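Local coordinates for capsid (Human calicivirus NLV/Boxer/2001/US, PDB 4RDL), which forms the protruding (P) domain of the norovirus capsid, which pairs into dimers and binds histo-blood group antigen glycans such as the Lewis y tetrasaccharide, at residues V29-D34 / S219-V224; P46-G51 / K228-L233. All coordinates share one frame; numbering follows the deposited sequence.

In the fold
Both contacts tie the N-terminal part of the P domain to one region of one of its two antiparallel sheets, where strands 213-220 and 228-231 run side by side and Ser-219 O is probably hydrogen-bonded to Val-229 N (2.8 Å). Contact 1, only partly buried, lies at the end of strand 213-220, where the chain leaves for the fucose pocket, and the second subunit packs on several of its residues. Contact 2 is wholly buried, about 12 Å away between centres, and no other protein chain of the assembly touches it. Direct side-chain hydrogen bonds, one water and a CH-pi contact on a phenylalanine face join contact 1; a phenylalanine rim and three bridging waters join contact 2.

Contact 1. Residues V29-D34 / S219-V224; sequences VPMLID and STFPTV
Where strand 213-220 of one of the P-domain sheets ends and the chain heads for the glycan pocket, residues 29-34 pack against residues 219-224, with Val-29 and Phe-221 meeting tip to tip. The Phe-221 side chain is about 12 Å from the bound fucose, so the packing here is set back from the sugar, although the same segment reaches it through Val-224. Val-29 CG1 makes a CH-pi contact, 3.6 Å from the Phe-221 ring centroid and almost on the ring normal. Pro-222 CD covers part of the opposite face, toward the rim. The ring is thus sandwiched, with CG anti to the backbone N (chi1 177°) carrying it out to Val-29. Met-31 comes in at the ring's edge: with CG anti to the carbonyl carbon (chi1 -63°), CG lies 3.5 Å from Phe-221 CD1, and the bend at chi2 sets SD beside the rim in a Met-aromatic contact, 5.5 Å from the centroid.

The other half is polar. Ser-219 OG donates to Leu-32 O over 2.8 Å, coming from well above the carbonyl plane; the same hydroxyl also bonds Asn-26 ND2. A water gives a second proton to Leu-32 O, so this carbonyl is gripped twice. The single N-H of Thr-220 is shared between that water and Asp-34 OD2, each 3.3 Å from the nitrogen, and the bond to OD2 is weak. Pro-30 and Leu-32 pack on Arg-72 and Cys-69 of the second subunit. The Asp-34 carboxylate spans the threonines before and after Ser-219, OD1 bonding Thr-218 OG1. Thr-220 OG1 donates to the other oxygen, standing 2.8 Å from Asp-34 OD2 nearly in line with the carboxylate C-O bond.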
# COMPACT_ATOMS: atom_id res chain seq x y z
N VAL A 29 7.38 1.86 -5.47
CA VAL A 29 6.25 2.79 -5.45
C VAL A 29 5.00 1.97 -5.17
O VAL A 29 4.96 0.78 -5.48
CB VAL A 29 6.08 3.54 -6.80
CG1 VAL A 29 7.21 4.54 -7.01
CG2 VAL A 29 6.00 2.55 -7.95
N PRO A 30 3.98 2.58 -4.54
CA PRO A 30 2.75 1.84 -4.27
C PRO A 30 1.85 1.83 -5.51
O PRO A 30 0.93 2.64 -5.65
CB PRO A 30 2.13 2.61 -3.11
CG PRO A 30 2.58 4.02 -3.36
CD PRO A 30 3.99 3.91 -3.89
N MET A 31 2.15 0.91 -6.42
CA MET A 31 1.45 0.77 -7.69
C MET A 31 1.40 -0.69 -8.03
O MET A 31 2.36 -1.42 -7.79
CB MET A 31 2.20 1.48 -8.82
CG MET A 31 2.35 2.97 -8.70
SD MET A 31 0.77 3.83 -8.73
CE MET A 31 -0.02 3.13 -10.15
N LEU A 32 0.29 -1.13 -8.61
CA LEU A 32 0.21 -2.50 -9.10
C LEU A 32 1.34 -2.80 -10.09
O LEU A 32 1.76 -1.94 -10.88
CB LEU A 32 -1.14 -2.73 -9.79
CG LEU A 32 -2.36 -2.77 -8.88
CD1 LEU A 32 -3.63 -2.76 -9.73
CD2 LEU A 32 -2.32 -3.99 -7.97
N ILE A 33 1.83 -4.03 -10.05
CA ILE A 33 2.76 -4.52 -11.05
C ILE A 33 2.04 -4.71 -12.38
O ILE A 33 0.97 -5.33 -12.42
CB ILE A 33 3.40 -5.83 -10.60
CG1 ILE A 33 4.32 -5.56 -9.40
CG2 ILE A 33 4.17 -6.48 -11.75
CD1 ILE A 33 4.78 -6.80 -8.67
N ASP A 34 2.61 -4.19 -13.46
CA ASP A 34 2.01 -4.37 -14.79
C ASP A 34 2.90 -5.11 -15.78
O ASP A 34 2.61 -5.15 -16.98
CB ASP A 34 1.51 -3.03 -15.37
CG ASP A 34 2.63 -2.06 -15.71
OD1 ASP A 34 3.81 -2.37 -15.51
OD2 ASP A 34 2.32 -0.95 -16.18
N SER A 219 6.12 -1.13 -12.84
CA SER A 219 4.86 -0.40 -12.75
C SER A 219 4.95 0.87 -13.56
O SER A 219 5.99 1.55 -13.56
CB SER A 219 4.55 -0.02 -11.30
OG SER A 219 4.41 -1.16 -10.48
N THR A 220 3.86 1.21 -14.22
CA THR A 220 3.75 2.53 -14.83
C THR A 220 3.47 3.55 -13.73
O THR A 220 2.56 3.37 -12.92
CB THR A 220 2.66 2.56 -15.90
OG1 THR A 220 3.02 1.66 -16.96
CG2 THR A 220 2.52 3.96 -16.47
N PHE A 221 4.29 4.59 -13.69
CA PHE A 221 4.28 5.54 -12.58
C PHE A 221 4.88 6.84 -13.12
O PHE A 221 5.70 6.80 -14.03
CB PHE A 221 5.13 4.99 -11.43
CG PHE A 221 5.25 5.92 -10.26
CD1 PHE A 221 4.35 5.85 -9.21
CD2 PHE A 221 6.26 6.86 -10.21
CE1 PHE A 221 4.45 6.72 -8.13
CE2 PHE A 221 6.38 7.73 -9.14
CZ PHE A 221 5.47 7.65 -8.10
N PRO A 222 4.46 7.99 -12.58
CA PRO A 222 4.96 9.28 -13.08
C PRO A 222 6.40 9.62 -12.65
O PRO A 222 6.65 10.66 -12.03
CB PRO A 222 3.96 10.29 -12.50
CG PRO A 222 3.50 9.63 -11.23
CD PRO A 222 3.36 8.17 -11.61
N THR A 223 7.33 8.72 -12.97
CA THR A 223 8.74 9.06 -13.03
C THR A 223 8.93 9.68 -14.42
O THR A 223 9.16 8.98 -15.42
CB THR A 223 9.65 7.83 -12.83
OG1 THR A 223 9.01 6.68 -13.39
CG2 THR A 223 9.93 7.57 -11.34
N VAL A 224 8.76 11.00 -14.49
CA VAL A 224 8.66 11.69 -15.77
C VAL A 224 9.96 11.59 -16.55
O VAL A 224 11.04 11.83 -16.01
CB VAL A 224 8.20 13.14 -15.55
CG1 VAL A 224 8.23 13.94 -16.86
CG2 VAL A 224 6.80 13.16 -14.94
O HOH W 1 1.24 -0.36 -13.05

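Contact 2. Residues P46-G51 / K228-L233; sequences PQFQNG and KVPCTL
Phe-48 sets its ring obliquely across the Thr-232 side chain, where residues 46-51, from the long connection between strands 35-38 and 72-80, lie against strand 228-231 and the turn that follows it. With CG anti to its own carbonyl carbon (chi1 -52°), Phe-48 leads with one side of the ring. CD2 is 3.7 Å from Thr-232 OG1, which sits near the ring plane at the edge, and CE2 is 3.9 Å from the methyl Thr-232 CG2. CE2 also reaches the strand backbone, 3.7 Å from Pro-230 O and slightly farther from Cys-231 CA, both approached obliquely. Pro-46 CB lies over one face of the ring toward its rim, and Tyr-216 of the adjacent strand 213-220 touches both Pro-46 and Phe-48. Beyond the ring, Gly-51 O rests against the Leu-233 side chain, 3.7 Å from CD1.

The polar groups of the two segments are joined through water. One molecule accepts from Phe-48 N and hydrogen-bonds Thr-232 OG1; a second donates to Asn-50 O and accepts from Thr-232 N at 3.0 Å; a third hydrogen-bonds Gly-51 O and lies 2.7 Å from Thr-232 OG1. Thr-232 is therefore the hub, its hydroxyl shared by two waters and its amide held by another. Pro-230 O, close to the ring, is bonded to Arg-28 NH1, whereas Leu-233 N is buried here with no partner in the model. The chemistry implies a core joint in which the aromatic ring packs on the strand backbone and Thr-232, while water links the backbone of residues 46-51 to the hydroxyl and amide of Thr-232.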
# COMPACT_ATOMS: atom_id res chain seq x y z
N PRO A 46 21.47 -3.19 -10.04
CA PRO A 46 20.45 -2.75 -9.09
C PRO A 46 20.97 -2.80 -7.65
O PRO A 46 21.61 -3.77 -7.25
CB PRO A 46 19.33 -3.78 -9.28
CG PRO A 46 20.04 -5.01 -9.70
CD PRO A 46 21.20 -4.55 -10.55
N GLN A 47 20.70 -1.74 -6.90
CA GLN A 47 20.99 -1.72 -5.48
C GLN A 47 19.86 -0.98 -4.79
O GLN A 47 20.07 -0.05 -3.99
CB GLN A 47 22.36 -1.09 -5.17
CG GLN A 47 22.75 -1.25 -3.70
CD GLN A 47 24.16 -0.78 -3.39
OE1 GLN A 47 24.87 -0.27 -4.26
NE2 GLN A 47 24.57 -0.96 -2.14
N PHE A 48 18.64 -1.38 -5.13
CA PHE A 48 17.45 -0.78 -4.54
C PHE A 48 17.50 -0.99 -3.03
O PHE A 48 18.07 -1.97 -2.54
CB PHE A 48 16.19 -1.41 -5.13
CG PHE A 48 16.16 -1.40 -6.63
CD1 PHE A 48 16.71 -0.34 -7.34
CD2 PHE A 48 15.62 -2.47 -7.33
CE1 PHE A 48 16.70 -0.35 -8.73
CE2 PHE A 48 15.60 -2.48 -8.71
CZ PHE A 48 16.16 -1.42 -9.41
N GLN A 49 16.92 -0.05 -2.28
CA GLN A 49 16.90 -0.17 -0.83
C GLN A 49 15.52 -0.60 -0.33
O GLN A 49 15.39 -1.08 0.80
CB GLN A 49 17.34 1.14 -0.18
CG GLN A 49 18.78 1.48 -0.51
CD GLN A 49 19.72 0.36 -0.10
OE1 GLN A 49 19.74 -0.05 1.06
NE2 GLN A 49 20.49 -0.16 -1.06
N ASN A 50 14.51 -0.41 -1.17
CA ASN A 50 13.19 -0.95 -0.91
C ASN A 50 12.98 -2.25 -1.69
O ASN A 50 13.68 -2.51 -2.68
CB ASN A 50 12.11 0.09 -1.22
CG ASN A 50 12.08 1.20 -0.19
OD1 ASN A 50 12.26 0.95 1.00
ND2 ASN A 50 11.88 2.43 -0.64
N GLY A 51 12.04 -3.07 -1.23
CA GLY A 51 11.82 -4.40 -1.78
C GLY A 51 12.95 -5.38 -1.53
O GLY A 51 13.08 -6.36 -2.27
N LYS A 228 8.46 3.96 -16.07
CA LYS A 228 8.40 2.53 -15.83
C LYS A 228 9.35 2.22 -14.68
O LYS A 228 10.56 2.18 -14.86
CB LYS A 228 8.80 1.75 -17.10
CG LYS A 228 8.73 0.22 -16.97
CD LYS A 228 9.11 -0.49 -18.27
CE LYS A 228 8.08 -0.26 -19.36
NZ LYS A 228 6.86 -1.11 -19.20
N VAL A 229 8.79 2.04 -13.49
CA VAL A 229 9.60 1.83 -12.29
C VAL A 229 9.90 0.35 -12.10
O VAL A 229 8.99 -0.47 -11.97
CB VAL A 229 8.89 2.37 -11.03
CG1 VAL A 229 9.66 1.96 -9.76
CG2 VAL A 229 8.73 3.88 -11.12
N PRO A 230 11.20 -0.01 -12.11
CA PRO A 230 11.63 -1.40 -11.90
C PRO A 230 11.90 -1.68 -10.43
O PRO A 230 12.43 -0.81 -9.73
CB PRO A 230 12.93 -1.45 -12.69
CG PRO A 230 13.52 -0.07 -12.47
CD PRO A 230 12.33 0.88 -12.41
N CYS A 231 11.55 -2.87 -9.96
CA CYS A 231 11.91 -3.33 -8.62
C CYS A 231 12.29 -4.81 -8.70
O CYS A 231 12.00 -5.48 -9.69
CB CYS A 231 10.77 -3.09 -7.63
SG CYS A 231 9.35 -4.17 -7.84
N THR A 232 12.98 -5.32 -7.68
CA THR A 232 13.47 -6.69 -7.74
C THR A 232 12.57 -7.71 -7.03
O THR A 232 12.76 -8.92 -7.19
CB THR A 232 14.94 -6.80 -7.29
OG1 THR A 232 15.17 -5.96 -6.15
CG2 THR A 232 15.88 -6.36 -8.42
N LEU A 233 11.58 -7.24 -6.27
CA LEU A 233 10.54 -8.12 -5.72
C LEU A 233 9.21 -7.39 -5.57
O LEU A 233 9.19 -6.22 -5.19
CB LEU A 233 10.93 -8.64 -4.33
CG LEU A 233 12.01 -9.70 -4.13
CD1 LEU A 233 12.27 -9.91 -2.63
CD2 LEU A 233 11.61 -11.01 -4.82
O HOH W 2 17.84 -4.35 -5.95
O HOH W 3 13.06 -3.71 -5.12
O HOH W 4 14.79 -7.54 -4.02